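Local coordinates for protein glutathione-independent glyoxalase DJ-1 (Schizosaccharomyces pombe, PDB 4QYT) that converts methylglyoxal to D-lactate in one glutathione-independent step and takes part in protection against reactive oxygen species, at residues 13-19 with 80-85; 42-46 with 57-63; 101-105 with 155-159; 130-134 with 160-164; 168-172 with 188-193. All coordinates share one frame. Where two conformers were deposited one is given. Residues are numbered along the deposited sequence.

Contacts 1 to 4 gather around loops and ends of the central, mainly parallel sheet of the DJ-1/PfpI fold; contact 5 joins two C-terminal helices outside it. Contact 2 is nested within the loop closed by contact 1, about 16 Å away between centres. Contacts 3 and 4 follow, their segments alternating: both use strand 158-161, at its start and its end respectively. Contact 5 comes last. Contacts 1 and 4, centres about 13 Å apart, meet where Glu19 touches Gly163 and Pro164, which brings the side chains of Glu19 and His133, both inferred to be active-site residues, to about 6 Å. Contacts 1, 4 and 5 touch the second subunit, and contact 2 does so through Leu46.

Contact 1: 13-19 with 80-85; sequences DGTDEIE and PGGGLG. With EDO (1,2-ethanediol), chain G.
Four glycines bring two neighbouring strand-loop-helix connections of the DJ-1/PfpI fold, at the ends of parallel strands 7-12 and 76-79, to backbone distance: the CA atoms of Gly14 and Gly85 lie 4.0 Å apart, those of Asp16 and Gly82 4.4 Å. Gly14 (phi/psi 92/2) and Gly82 (89/134) have positive phi, and a CB on either, or on Gly85, would clash with the facing backbone; one on Gly81 would strike Glu19 OE1. The bond from Asp16 N to Gly81 O (2.9 Å) is nearly straight, that from Gly85 N to Gly14 O (3.1 Å) weak. One water joins Thr15 OG1, itself bonded to Ala12 N, to the carbonyl oxygens of Pro80 and Gly81; another links Gly14 O with Leu84 N. Asp16 and Gly82 are N-caps. Asp16, chi1 t, caps helix 17-29, OD2 accepting from Glu19 N (2.9 Å), while its OD1 forms a salt bridge with Arg29 of the second subunit. A 1,2-ethanediol, probably from the crystallisation liquor, accepts from Gly83 N at O1 (2.9 Å). Glu19 (chi1 m, chi2 t) lies over Pro80, and its OE1 accepts a weak bond from Gly81 N (2.9 Å). Gly82 N donates to the sulfinate of the oxidised cysteine at position 114. Glu19 and that cysteine are inferred active-site residues, so this glycine loop supplies backbone NH groups to the Glu19 carboxylate, weakly, and to the oxidised cysteine.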
# COMPACT_ATOMS: atom_id res chain seq x y z
N ASP A 13 -11.50 11.63 -0.84
CA ASP A 13 -12.20 10.58 -1.57
C ASP A 13 -11.52 10.40 -2.92
O ASP A 13 -11.22 11.37 -3.62
CB ASP A 13 -13.69 10.94 -1.68
CG ASP A 13 -14.33 11.01 -0.33
OD1 ASP A 13 -14.34 10.01 0.38
OD2 ASP A 13 -14.69 12.13 0.11
N GLY A 14 -11.25 9.16 -3.29
CA GLY A 14 -10.56 8.92 -4.55
C GLY A 14 -9.05 8.83 -4.43
O GLY A 14 -8.38 8.63 -5.45
N THR A 15 -8.47 8.93 -3.21
CA THR A 15 -7.03 8.76 -3.07
C THR A 15 -6.65 7.29 -3.27
O THR A 15 -7.32 6.38 -2.75
CB THR A 15 -6.56 9.25 -1.68
OG1 THR A 15 -6.65 10.69 -1.64
CG2 THR A 15 -5.15 8.81 -1.37
N ASP A 16 -5.54 7.07 -3.95
CA ASP A 16 -5.05 5.72 -4.17
C ASP A 16 -4.55 5.04 -2.89
O ASP A 16 -3.73 5.60 -2.17
CB ASP A 16 -3.92 5.76 -5.20
CG ASP A 16 -3.45 4.39 -5.53
OD1 ASP A 16 -4.20 3.69 -6.24
OD2 ASP A 16 -2.34 4.01 -5.09
N GLU A 17 -5.01 3.82 -2.70
CA GLU A 17 -4.65 3.05 -1.50
C GLU A 17 -3.15 2.75 -1.42
O GLU A 17 -2.56 2.79 -0.32
CB GLU A 17 -5.41 1.74 -1.45
CG GLU A 17 -6.92 1.82 -1.29
CD GLU A 17 -7.75 1.99 -2.55
OE1 GLU A 17 -7.20 2.44 -3.61
OE2 GLU A 17 -8.95 1.70 -2.48
N ILE A 18 -2.54 2.38 -2.54
CA ILE A 18 -1.14 2.00 -2.54
C ILE A 18 -0.26 3.20 -2.22
O ILE A 18 0.69 3.11 -1.40
CB ILE A 18 -0.76 1.33 -3.87
CG1 ILE A 18 -1.50 0.00 -4.01
CG2 ILE A 18 0.74 1.16 -3.97
CD1 ILE A 18 -1.50 -0.57 -5.43
N GLU A 19 -0.56 4.32 -2.86
CA GLU A 19 0.24 5.54 -2.68
C GLU A 19 0.05 6.15 -1.30
O GLU A 19 0.97 6.78 -0.80
CB GLU A 19 -0.09 6.52 -3.76
CG GLU A 19 0.36 6.00 -5.12
CD GLU A 19 -0.28 6.66 -6.27
OE1 GLU A 19 -1.01 7.63 -6.14
OE2 GLU A 19 -0.06 6.09 -7.38
N PRO A 80 -0.81 12.28 -2.18
CA PRO A 80 -0.87 11.07 -2.97
C PRO A 80 -1.75 11.26 -4.21
O PRO A 80 -2.43 12.28 -4.37
CB PRO A 80 -1.46 10.05 -1.98
CG PRO A 80 -2.37 10.92 -1.10
CD PRO A 80 -1.69 12.23 -1.00
N GLY A 81 -1.75 10.22 -5.07
CA GLY A 81 -2.52 10.25 -6.30
C GLY A 81 -3.80 9.46 -6.25
O GLY A 81 -4.46 9.40 -5.22
N GLY A 82 -4.11 8.83 -7.37
CA GLY A 82 -5.48 8.44 -7.66
C GLY A 82 -6.18 9.58 -8.38
O GLY A 82 -6.06 10.73 -7.97
N GLY A 83 -6.92 9.31 -9.46
CA GLY A 83 -7.42 10.40 -10.28
C GLY A 83 -8.31 11.38 -9.53
O GLY A 83 -8.10 12.60 -9.59
N LEU A 84 -9.34 10.85 -8.87
CA LEU A 84 -10.28 11.71 -8.18
C LEU A 84 -9.60 12.38 -6.98
O LEU A 84 -9.78 13.58 -6.73
CB LEU A 84 -11.53 10.95 -7.76
CG LEU A 84 -12.52 11.68 -6.85
CD1 LEU A 84 -13.06 12.96 -7.49
CD2 LEU A 84 -13.61 10.74 -6.40
N GLY A 85 -8.85 11.61 -6.18
CA GLY A 85 -8.22 12.19 -5.01
C GLY A 85 -7.29 13.33 -5.35
O GLY A 85 -7.27 14.37 -4.70
C1 EDO G . -6.55 6.65 -10.99
O1 EDO G . -7.91 6.83 -10.70
C2 EDO G . -6.12 5.73 -9.87
O2 EDO G . -5.13 4.87 -10.36
O HOH W 1 -9.68 7.96 -8.19
O HOH W 2 -5.12 11.62 -3.68

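Contact 2: 42-46 with 57-63; sequences NKDRL and ANRSYKE
A type I beta turn from Asn42 to Arg45, followed by the small hairpin of strands 46-48 and 54-56, packs against the segment that leads into strand 59-60, an edge strand of the central sheet in this chain. Asn42 OD1 builds an Asx turn, accepting from Asp44 N (2.8 Å), and also takes Leu46 N (3.0 Å); the turn itself closes from Arg45 N to Asn42 O (3.2 Å). Arg45 has left-handed backbone angles (64/29) and sets the register, its CA 5.4 Å from that of Ala57. Two bonds clamp this pair: Ala57 N donates to Arg45 O (2.9 Å), and Arg45 NE returns to Ala57 O (2.9 Å), which lies at the edge of the guanidinium. The Arg45 side chain, chi1 m and chi2 t, lays CD 3.6 Å from Arg59 C. Past strand 59-60 the chain enters a 3-10 turn, where Ser60 OG accepts from Lys62 N (3.1 Å) in an ST turn and Glu63 OE2 accepts from Ser60 N (2.9 Å). Glu63 OE1 forms a salt bridge with Arg59 NE (2.8 Å), while Arg59 NH1 reaches Gln73 and Tyr74. At the surface the like charges Lys43 NZ and Lys62 NZ come within 4.1 Å.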
# COMPACT_ATOMS: atom_id res chain seq x y z
N ASN A 42 -17.26 14.31 3.82
CA ASN A 42 -17.73 13.40 4.83
C ASN A 42 -17.45 13.93 6.25
O ASN A 42 -16.32 13.94 6.72
CB ASN A 42 -17.11 12.00 4.62
CG ASN A 42 -17.72 10.98 5.55
OD1 ASN A 42 -17.41 10.94 6.75
ND2 ASN A 42 -18.71 10.25 5.05
N LYS A 43 -18.50 14.05 7.05
CA LYS A 43 -18.35 14.66 8.37
C LYS A 43 -17.74 13.75 9.43
O LYS A 43 -17.40 14.19 10.51
CB LYS A 43 -19.70 15.18 8.85
CG LYS A 43 -20.28 16.26 7.95
CD LYS A 43 -19.28 17.38 7.67
CE LYS A 43 -19.86 18.45 6.74
NZ LYS A 43 -19.61 19.84 7.22
N ASP A 44 -17.63 12.47 9.10
CA ASP A 44 -17.13 11.46 10.04
C ASP A 44 -15.68 11.07 9.75
O ASP A 44 -15.15 10.17 10.37
CB ASP A 44 -18.03 10.22 10.02
CG ASP A 44 -19.46 10.52 10.40
OD1 ASP A 44 -19.64 11.37 11.31
OD2 ASP A 44 -20.36 10.11 9.65
N ARG A 45 -15.12 11.74 8.74
CA ARG A 45 -13.77 11.48 8.25
C ARG A 45 -13.64 10.10 7.67
O ARG A 45 -12.58 9.47 7.77
CB ARG A 45 -12.74 11.67 9.35
CG ARG A 45 -12.87 13.01 10.06
CD ARG A 45 -11.73 13.19 11.03
NE ARG A 45 -11.55 12.01 11.87
CZ ARG A 45 -12.22 11.79 12.98
NH1 ARG A 45 -13.16 12.63 13.34
NH2 ARG A 45 -12.03 10.67 13.67
N LEU A 46 -14.74 9.59 7.15
CA LEU A 46 -14.73 8.31 6.47
C LEU A 46 -14.47 8.58 5.00
O LEU A 46 -15.22 9.28 4.33
CB LEU A 46 -16.04 7.56 6.68
CG LEU A 46 -16.10 6.20 5.96
CD1 LEU A 46 -15.02 5.25 6.46
CD2 LEU A 46 -17.48 5.58 6.12
N ALA A 57 -9.85 8.80 8.27
CA ALA A 57 -8.71 9.68 8.41
C ALA A 57 -8.60 10.11 9.86
O ALA A 57 -9.60 10.22 10.57
CB ALA A 57 -8.83 10.86 7.50
N ASN A 58 -7.40 10.48 10.28
CA ASN A 58 -7.22 10.99 11.64
C ASN A 58 -7.86 12.34 11.90
O ASN A 58 -8.31 12.61 13.00
CB ASN A 58 -5.72 11.14 11.95
CG ASN A 58 -4.93 9.87 11.93
OD1 ASN A 58 -3.90 9.80 11.31
ND2 ASN A 58 -5.43 8.83 12.56
N ARG A 59 -7.78 13.21 10.90
CA ARG A 59 -8.20 14.60 10.98
C ARG A 59 -8.94 15.00 9.72
O ARG A 59 -8.71 14.42 8.66
CB ARG A 59 -7.01 15.54 11.18
CG ARG A 59 -6.11 15.18 12.34
CD ARG A 59 -5.08 16.27 12.60
NE ARG A 59 -5.72 17.48 13.08
CZ ARG A 59 -5.10 18.60 13.40
NH1 ARG A 59 -3.85 18.78 13.05
NH2 ARG A 59 -5.76 19.53 14.06
N SER A 60 -9.76 16.04 9.85
CA SER A 60 -10.19 16.83 8.72
C SER A 60 -9.34 18.08 8.61
O SER A 60 -9.01 18.70 9.61
CB SER A 60 -11.65 17.26 8.91
OG SER A 60 -11.99 18.24 7.95
N TYR A 61 -9.06 18.52 7.39
CA TYR A 61 -8.32 19.76 7.20
C TYR A 61 -9.06 20.95 7.80
O TYR A 61 -8.43 21.96 8.11
CB TYR A 61 -7.96 20.04 5.75
CG TYR A 61 -9.02 20.66 4.90
CD1 TYR A 61 -10.23 20.06 4.65
CD2 TYR A 61 -8.78 21.86 4.25
CE1 TYR A 61 -11.17 20.62 3.80
CE2 TYR A 61 -9.71 22.42 3.40
CZ TYR A 61 -10.92 21.81 3.20
OH TYR A 61 -11.85 22.37 2.33
N LYS A 62 -10.37 20.84 7.98
CA LYS A 62 -11.15 21.94 8.53
C LYS A 62 -10.79 22.24 9.97
O LYS A 62 -11.13 23.29 10.51
CB LYS A 62 -12.63 21.67 8.38
CG LYS A 62 -13.09 21.56 6.93
CD LYS A 62 -14.59 21.44 6.73
CE LYS A 62 -14.89 21.18 5.25
NZ LYS A 62 -16.26 20.72 4.97
N GLU A 63 -10.08 21.31 10.60
CA GLU A 63 -9.55 21.50 11.96
C GLU A 63 -8.40 22.49 12.03
O GLU A 63 -7.99 22.88 13.14
CB GLU A 63 -9.06 20.19 12.56
CG GLU A 63 -10.13 19.14 12.74
CD GLU A 63 -9.57 17.78 13.03
OE1 GLU A 63 -8.50 17.67 13.67
OE2 GLU A 63 -10.21 16.78 12.62

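Contact 3: 101-105 with 155-159; sequences EFYKK and EENLI
This is a turn-to-turn contact at one end of the central sheet of the DJ-1/PfpI fold, away from the active site, joining the C-terminal end of helix 93-102 to the hairpin between strands 152-155 and 158-161. The helix ends in a type II turn from Phe102 to Lys105, with Tyr103 at -61/130 and Lys104 at 63/17, closed from Lys105 N to Phe102 O (3.0 Å). Facing it is a type II' turn from Glu155 to Leu158, with Glu156 at 52/-124; its ends pair through Leu158 N to Glu155 O (2.9 Å) and Glu155 N to Leu158 O (3.0 Å). Asn157 reaches across with chi1 p, its CA 5.9 Å from that of Lys104. Its amide bridges the helix-terminal turn: ND2 donates to Phe102 O (2.8 Å) and OD1 accepts from Lys104 N (2.8 Å). ND2 also donates to Lys108 O, so one side chain ties the turn to the residue just before strand 109-112. Tyr103, chi1 t, meets Leu158 with its ring edge, CE1 4.0 Å from CB, and its OH lies 3.6 Å from Glu156 CG. Within 101-105, Lys105 NZ folds back to Glu101 O (2.8 Å) and forms a salt bridge with Glu101 OE2 (3.3 Å), the hydrogen bond in it being weak. On the exposed side Lys104 CG lies 3.8 Å from Glu156 OE1, while Lys104 NZ stays 4.2 Å from Glu156 OE2, beyond a salt bridge.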
# COMPACT_ATOMS: atom_id res chain seq x y z
N GLU A 101 3.87 27.58 0.73
CA GLU A 101 4.59 28.00 1.92
C GLU A 101 5.80 27.14 2.18
O GLU A 101 6.85 27.63 2.62
CB GLU A 101 3.68 27.95 3.16
CG GLU A 101 4.38 28.31 4.45
CD GLU A 101 5.01 29.70 4.44
OE1 GLU A 101 4.37 30.64 3.87
OE2 GLU A 101 6.03 29.88 5.19
N PHE A 102 5.66 25.83 1.97
CA PHE A 102 6.73 24.92 2.29
C PHE A 102 7.87 24.99 1.29
O PHE A 102 9.00 24.65 1.63
CB PHE A 102 6.22 23.48 2.39
CG PHE A 102 5.60 23.08 3.70
CD1 PHE A 102 5.06 23.99 4.57
CD2 PHE A 102 5.55 21.75 4.05
CE1 PHE A 102 4.52 23.59 5.76
CE2 PHE A 102 5.00 21.33 5.23
CZ PHE A 102 4.48 22.26 6.09
N TYR A 103 7.59 25.33 0.03
CA TYR A 103 8.59 25.18 -1.04
C TYR A 103 9.81 26.04 -0.72
O TYR A 103 9.71 27.23 -0.46
CB TYR A 103 8.00 25.55 -2.39
CG TYR A 103 8.93 25.24 -3.55
CD1 TYR A 103 9.21 23.94 -3.90
CD2 TYR A 103 9.61 26.24 -4.22
CE1 TYR A 103 10.08 23.61 -4.93
CE2 TYR A 103 10.47 25.93 -5.27
CZ TYR A 103 10.71 24.62 -5.60
OH TYR A 103 11.57 24.31 -6.63
N LYS A 104 10.97 25.41 -0.80
CA LYS A 104 12.26 26.05 -0.55
C LYS A 104 12.42 26.56 0.88
O LYS A 104 13.37 27.25 1.15
CB LYS A 104 12.57 27.16 -1.55
CG LYS A 104 13.03 26.62 -2.87
CD LYS A 104 13.40 27.71 -3.86
CE LYS A 104 14.71 28.32 -3.45
NZ LYS A 104 15.25 29.18 -4.53
N LYS A 105 11.62 26.10 1.81
CA LYS A 105 11.86 26.44 3.18
C LYS A 105 12.84 25.46 3.78
O LYS A 105 12.78 24.24 3.54
CB LYS A 105 10.55 26.48 3.95
CG LYS A 105 9.60 27.57 3.49
CD LYS A 105 10.18 28.96 3.66
CE LYS A 105 9.66 29.86 2.54
NZ LYS A 105 8.19 30.10 2.64
N GLU A 155 13.90 17.96 -6.34
CA GLU A 155 14.43 19.27 -6.70
C GLU A 155 14.07 20.19 -5.56
O GLU A 155 12.94 20.19 -5.11
CB GLU A 155 13.84 19.79 -8.01
CG GLU A 155 14.38 21.15 -8.38
CD GLU A 155 13.95 21.62 -9.76
OE1 GLU A 155 13.60 20.76 -10.59
OE2 GLU A 155 14.07 22.83 -10.03
N GLU A 156 15.06 20.93 -5.05
CA GLU A 156 14.87 21.67 -3.82
C GLU A 156 14.33 20.75 -2.74
O GLU A 156 14.99 19.74 -2.45
CB GLU A 156 14.03 22.92 -4.06
CG GLU A 156 14.74 23.92 -4.95
CD GLU A 156 15.93 24.63 -4.28
OE1 GLU A 156 16.13 24.51 -3.07
OE2 GLU A 156 16.74 25.25 -4.97
N ASN A 157 13.19 21.06 -2.13
CA ASN A 157 12.59 20.19 -1.11
C ASN A 157 11.28 19.57 -1.59
O ASN A 157 10.46 19.17 -0.76
CB ASN A 157 12.36 20.98 0.19
CG ASN A 157 11.40 22.13 0.02
OD1 ASN A 157 11.14 22.62 -1.09
ND2 ASN A 157 10.83 22.56 1.14
N LEU A 158 11.19 19.38 -2.91
CA LEU A 158 10.02 18.76 -3.56
C LEU A 158 10.44 17.39 -4.10
O LEU A 158 11.31 17.30 -4.99
CB LEU A 158 9.52 19.63 -4.70
CG LEU A 158 8.37 19.02 -5.53
CD1 LEU A 158 7.12 18.80 -4.69
CD2 LEU A 158 8.10 19.87 -6.76
N ILE A 159 9.78 16.36 -3.60
CA ILE A 159 9.94 15.01 -4.09
C ILE A 159 8.69 14.69 -4.92
O ILE A 159 7.56 14.80 -4.43
CB ILE A 159 10.03 14.03 -2.90
CG1 ILE A 159 11.31 14.27 -2.06
CG2 ILE A 159 9.97 12.59 -3.39
CD1 ILE A 159 11.33 15.47 -1.14

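Contact 4: 130-134 with 160-164; sequences ITGHP and TSQGP
Thr160, still extended (-126/154), turns its side chain toward the 130-134 loop with chi1 p, and OG1 accepts from Thr131 N (3.0 Å), a nearly straight hydrogen bond; the same OG1 lies 3.6 Å from Ile130 CG1. Ser161, also extended, points away, and its OG bonds to Pro151 O and Thr166. Thr131 CG2 touches Ser161 CA (3.6 Å), and Gly132 CA makes a CA-H...O contact to Ser161 O (3.5 Å). At Gln162 the chain leaves the strand (-86/-46). The CA atoms come nearest here, 4.1 Å between Gln162 and Gly132, with Gln162 CA in a second CA-H...O contact to Gly132 O (3.5 Å). Gln162 CG (chi1 m, chi2 t) lies 3.3 Å from Thr131 OG1, which bonds to Leu148 O, while Gln162 NE2 reaches Tyr147 and Asp149. Gln162 O lies 3.1 Å from His133 CA. Gly163, fully extended, passes the His133 ring edge, its CA 4.2 Å from CD2; a CB there would be tight against the ring. His133, an inferred active-site residue with chi1 t, bonds through ND1 to Ser135 and through NE2 to Ser190 O of the second subunit. Residues 130-133 and 160-163 run 13° apart end to end; the loop, which follows strand 129-130 and precedes helix 137-142, lies along the end of strand 158-161, while Pro164 packs on helix 17-29.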
# COMPACT_ATOMS: atom_id res chain seq x y z
N ILE A 130 10.42 17.50 -12.93
CA ILE A 130 9.33 16.84 -12.21
C ILE A 130 9.20 15.45 -12.77
O ILE A 130 9.60 15.18 -13.91
CB ILE A 130 8.02 17.65 -12.31
CG1 ILE A 130 7.15 17.48 -11.05
CG2 ILE A 130 7.29 17.40 -13.63
CD1 ILE A 130 5.95 18.39 -10.99
N THR A 131 8.57 14.57 -12.01
CA THR A 131 7.96 13.41 -12.63
C THR A 131 6.55 13.24 -12.12
O THR A 131 6.12 13.98 -11.26
CB THR A 131 8.81 12.13 -12.45
OG1 THR A 131 8.35 11.15 -13.38
CG2 THR A 131 8.72 11.58 -11.06
N GLY A 132 5.87 12.25 -12.66
CA GLY A 132 4.50 11.96 -12.27
C GLY A 132 4.06 10.79 -13.10
O GLY A 132 4.86 10.09 -13.77
N HIS A 133 2.78 10.46 -13.03
CA HIS A 133 2.32 9.28 -13.74
C HIS A 133 2.40 9.58 -15.24
O HIS A 133 2.13 10.70 -15.65
CB HIS A 133 0.89 8.95 -13.31
CG HIS A 133 0.45 7.58 -13.72
ND1 HIS A 133 -0.32 7.35 -14.84
CD2 HIS A 133 0.79 6.35 -13.25
CE1 HIS A 133 -0.43 6.05 -15.05
NE2 HIS A 133 0.20 5.42 -14.07
N PRO A 134 2.88 8.59 -16.04
CA PRO A 134 2.94 8.78 -17.50
C PRO A 134 1.65 9.36 -18.08
O PRO A 134 1.70 10.12 -19.04
CB PRO A 134 3.21 7.38 -18.02
CG PRO A 134 4.05 6.78 -16.94
CD PRO A 134 3.45 7.28 -15.65
N THR A 160 8.91 14.23 -6.16
CA THR A 160 7.81 13.74 -6.99
C THR A 160 8.11 12.33 -7.49
O THR A 160 9.26 11.89 -7.50
CB THR A 160 7.49 14.71 -8.15
OG1 THR A 160 8.62 14.87 -9.00
CG2 THR A 160 6.98 16.02 -7.65
N SER A 161 7.04 11.58 -7.77
CA SER A 161 7.18 10.18 -8.13
C SER A 161 6.02 9.70 -9.00
O SER A 161 5.05 10.39 -9.16
CB SER A 161 7.29 9.37 -6.86
OG SER A 161 7.63 8.03 -7.03
N GLN A 162 6.21 8.57 -9.66
CA GLN A 162 5.38 8.22 -10.81
C GLN A 162 4.06 7.51 -10.50
O GLN A 162 3.04 7.80 -11.15
CB GLN A 162 6.19 7.35 -11.77
CG GLN A 162 7.37 8.11 -12.39
CD GLN A 162 8.05 7.34 -13.48
OE1 GLN A 162 8.50 6.21 -13.29
NE2 GLN A 162 8.14 7.96 -14.66
N GLY A 163 4.03 6.51 -9.64
CA GLY A 163 2.85 5.67 -9.60
C GLY A 163 2.84 4.69 -8.47
O GLY A 163 3.71 4.69 -7.62
N PRO A 164 1.84 3.80 -8.47
CA PRO A 164 1.78 2.85 -7.37
C PRO A 164 3.03 2.03 -7.24
O PRO A 164 3.47 1.77 -6.14
CB PRO A 164 0.55 1.99 -7.71
CG PRO A 164 -0.15 2.69 -8.77
CD PRO A 164 0.70 3.71 -9.39

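Contact 5: 168-172 with 188-193; sequences MLFGL and YKSLSM
Met168, in the first turn of helix 167-178, points toward 188-193 with all three chi angles m; its CE lies 3.8 Å from Leu191 CD1, and its CB 4.1 Å from Met193 CE. Leu169 leaves sideways, but its CD2 comes to 4.2 Å from Met193 CE. One turn beyond Met168, closed by Leu172 N to Met168 O (2.9 Å), Leu172 (chi1 m, chi2 t) fits among three side chains: CD1 touches Tyr188 CD2 (3.7 Å) and Met193 CE (3.7 Å), and CD2 touches Leu191 CD1 (3.8 Å). The backbones stay apart, with CA atoms 7.6 Å from Leu172 to Tyr188 and 8.6 Å from Met168 to Met193, and no hydrogen bond crosses. In 188-193 Ser192 is the first residue to leave helical angles, with positive phi (59/51), and Met193, also m at all three chi angles, folds back toward Met168 and Leu172. The second subunit adds Ile18 against Met168, Pro194 against Leu169 and Gly165 against Met193. The result is apolar packing of helix 167-178 against the end of helix 181-190 and the C-terminal residues at the DJ-1 dimer interface, where Ser190 O bonds to the inferred active-site His133 of the second subunit.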
# COMPACT_ATOMS: atom_id res chain seq x y z
N MET A 168 6.81 2.97 -2.70
CA MET A 168 7.80 2.65 -1.69
C MET A 168 9.08 3.48 -1.86
O MET A 168 9.60 4.06 -0.91
CB MET A 168 8.14 1.15 -1.68
CG MET A 168 6.98 0.27 -1.20
SD MET A 168 6.51 0.52 0.52
CE MET A 168 7.92 -0.22 1.31
N LEU A 169 9.57 3.58 -3.10
CA LEU A 169 10.73 4.44 -3.37
C LEU A 169 10.47 5.89 -3.01
O LEU A 169 11.36 6.59 -2.48
CB LEU A 169 11.13 4.33 -4.83
CG LEU A 169 11.77 3.00 -5.24
CD1 LEU A 169 11.78 2.92 -6.74
CD2 LEU A 169 13.16 2.84 -4.65
N PHE A 170 9.26 6.36 -3.25
CA PHE A 170 8.83 7.70 -2.89
C PHE A 170 8.84 7.92 -1.38
O PHE A 170 9.41 8.91 -0.89
CB PHE A 170 7.42 7.87 -3.46
CG PHE A 170 6.68 9.09 -2.99
CD1 PHE A 170 7.07 10.36 -3.39
CD2 PHE A 170 5.54 9.00 -2.22
CE1 PHE A 170 6.34 11.48 -3.03
CE2 PHE A 170 4.78 10.10 -1.87
CZ PHE A 170 5.18 11.35 -2.29
N GLY A 171 8.22 7.02 -0.64
CA GLY A 171 8.23 7.15 0.83
C GLY A 171 9.63 7.15 1.39
O GLY A 171 9.95 7.91 2.30
N LEU A 172 10.47 6.27 0.82
CA LEU A 172 11.84 6.20 1.26
C LEU A 172 12.60 7.50 0.97
O LEU A 172 13.42 7.94 1.81
CB LEU A 172 12.56 5.00 0.64
CG LEU A 172 12.25 3.67 1.25
CD1 LEU A 172 12.72 2.54 0.33
CD2 LEU A 172 12.84 3.53 2.65
N TYR A 188 14.94 0.88 6.03
CA TYR A 188 15.11 0.31 4.71
C TYR A 188 15.26 -1.20 4.77
O TYR A 188 14.62 -1.96 4.02
CB TYR A 188 16.31 0.96 3.98
CG TYR A 188 16.51 0.49 2.55
CD1 TYR A 188 17.20 -0.68 2.26
CD2 TYR A 188 16.03 1.26 1.48
CE1 TYR A 188 17.31 -1.13 0.96
CE2 TYR A 188 16.22 0.85 0.17
CZ TYR A 188 16.86 -0.34 -0.08
OH TYR A 188 17.04 -0.76 -1.38
N LYS A 189 16.19 -1.66 5.60
CA LYS A 189 16.45 -3.09 5.72
C LYS A 189 15.21 -3.89 6.09
O LYS A 189 15.00 -4.99 5.59
CB LYS A 189 17.57 -3.33 6.74
CG LYS A 189 17.97 -4.78 6.93
CD LYS A 189 19.03 -4.97 8.01
CE LYS A 189 19.59 -6.38 8.06
NZ LYS A 189 20.36 -6.55 9.33
N SER A 190 14.37 -3.33 6.94
CA SER A 190 13.17 -4.00 7.41
C SER A 190 12.12 -4.21 6.31
O SER A 190 11.21 -5.01 6.50
CB SER A 190 12.52 -3.25 8.58
OG SER A 190 11.79 -2.11 8.15
N LEU A 191 12.23 -3.49 5.19
CA LEU A 191 11.20 -3.54 4.19
C LEU A 191 11.35 -4.67 3.20
O LEU A 191 10.40 -4.97 2.48
CB LEU A 191 11.16 -2.24 3.44
CG LEU A 191 10.91 -1.00 4.27
CD1 LEU A 191 11.06 0.27 3.44
CD2 LEU A 191 9.56 -1.03 4.95
N SER A 192 12.52 -5.28 3.09
CA SER A 192 12.78 -6.24 2.00
C SER A 192 12.63 -5.63 0.61
O SER A 192 11.98 -6.22 -0.26
CB SER A 192 11.95 -7.51 2.11
OG SER A 192 12.28 -8.18 3.29
N MET A 193 13.29 -4.51 0.37
CA MET A 193 13.29 -3.91 -0.94
C MET A 193 13.98 -4.85 -1.91
O MET A 193 15.00 -5.48 -1.59
CB MET A 193 13.99 -2.58 -0.90
CG MET A 193 13.31 -1.57 -0.01
SD MET A 193 11.64 -1.12 -0.54
CE MET A 193 12.04 -0.21 -2.05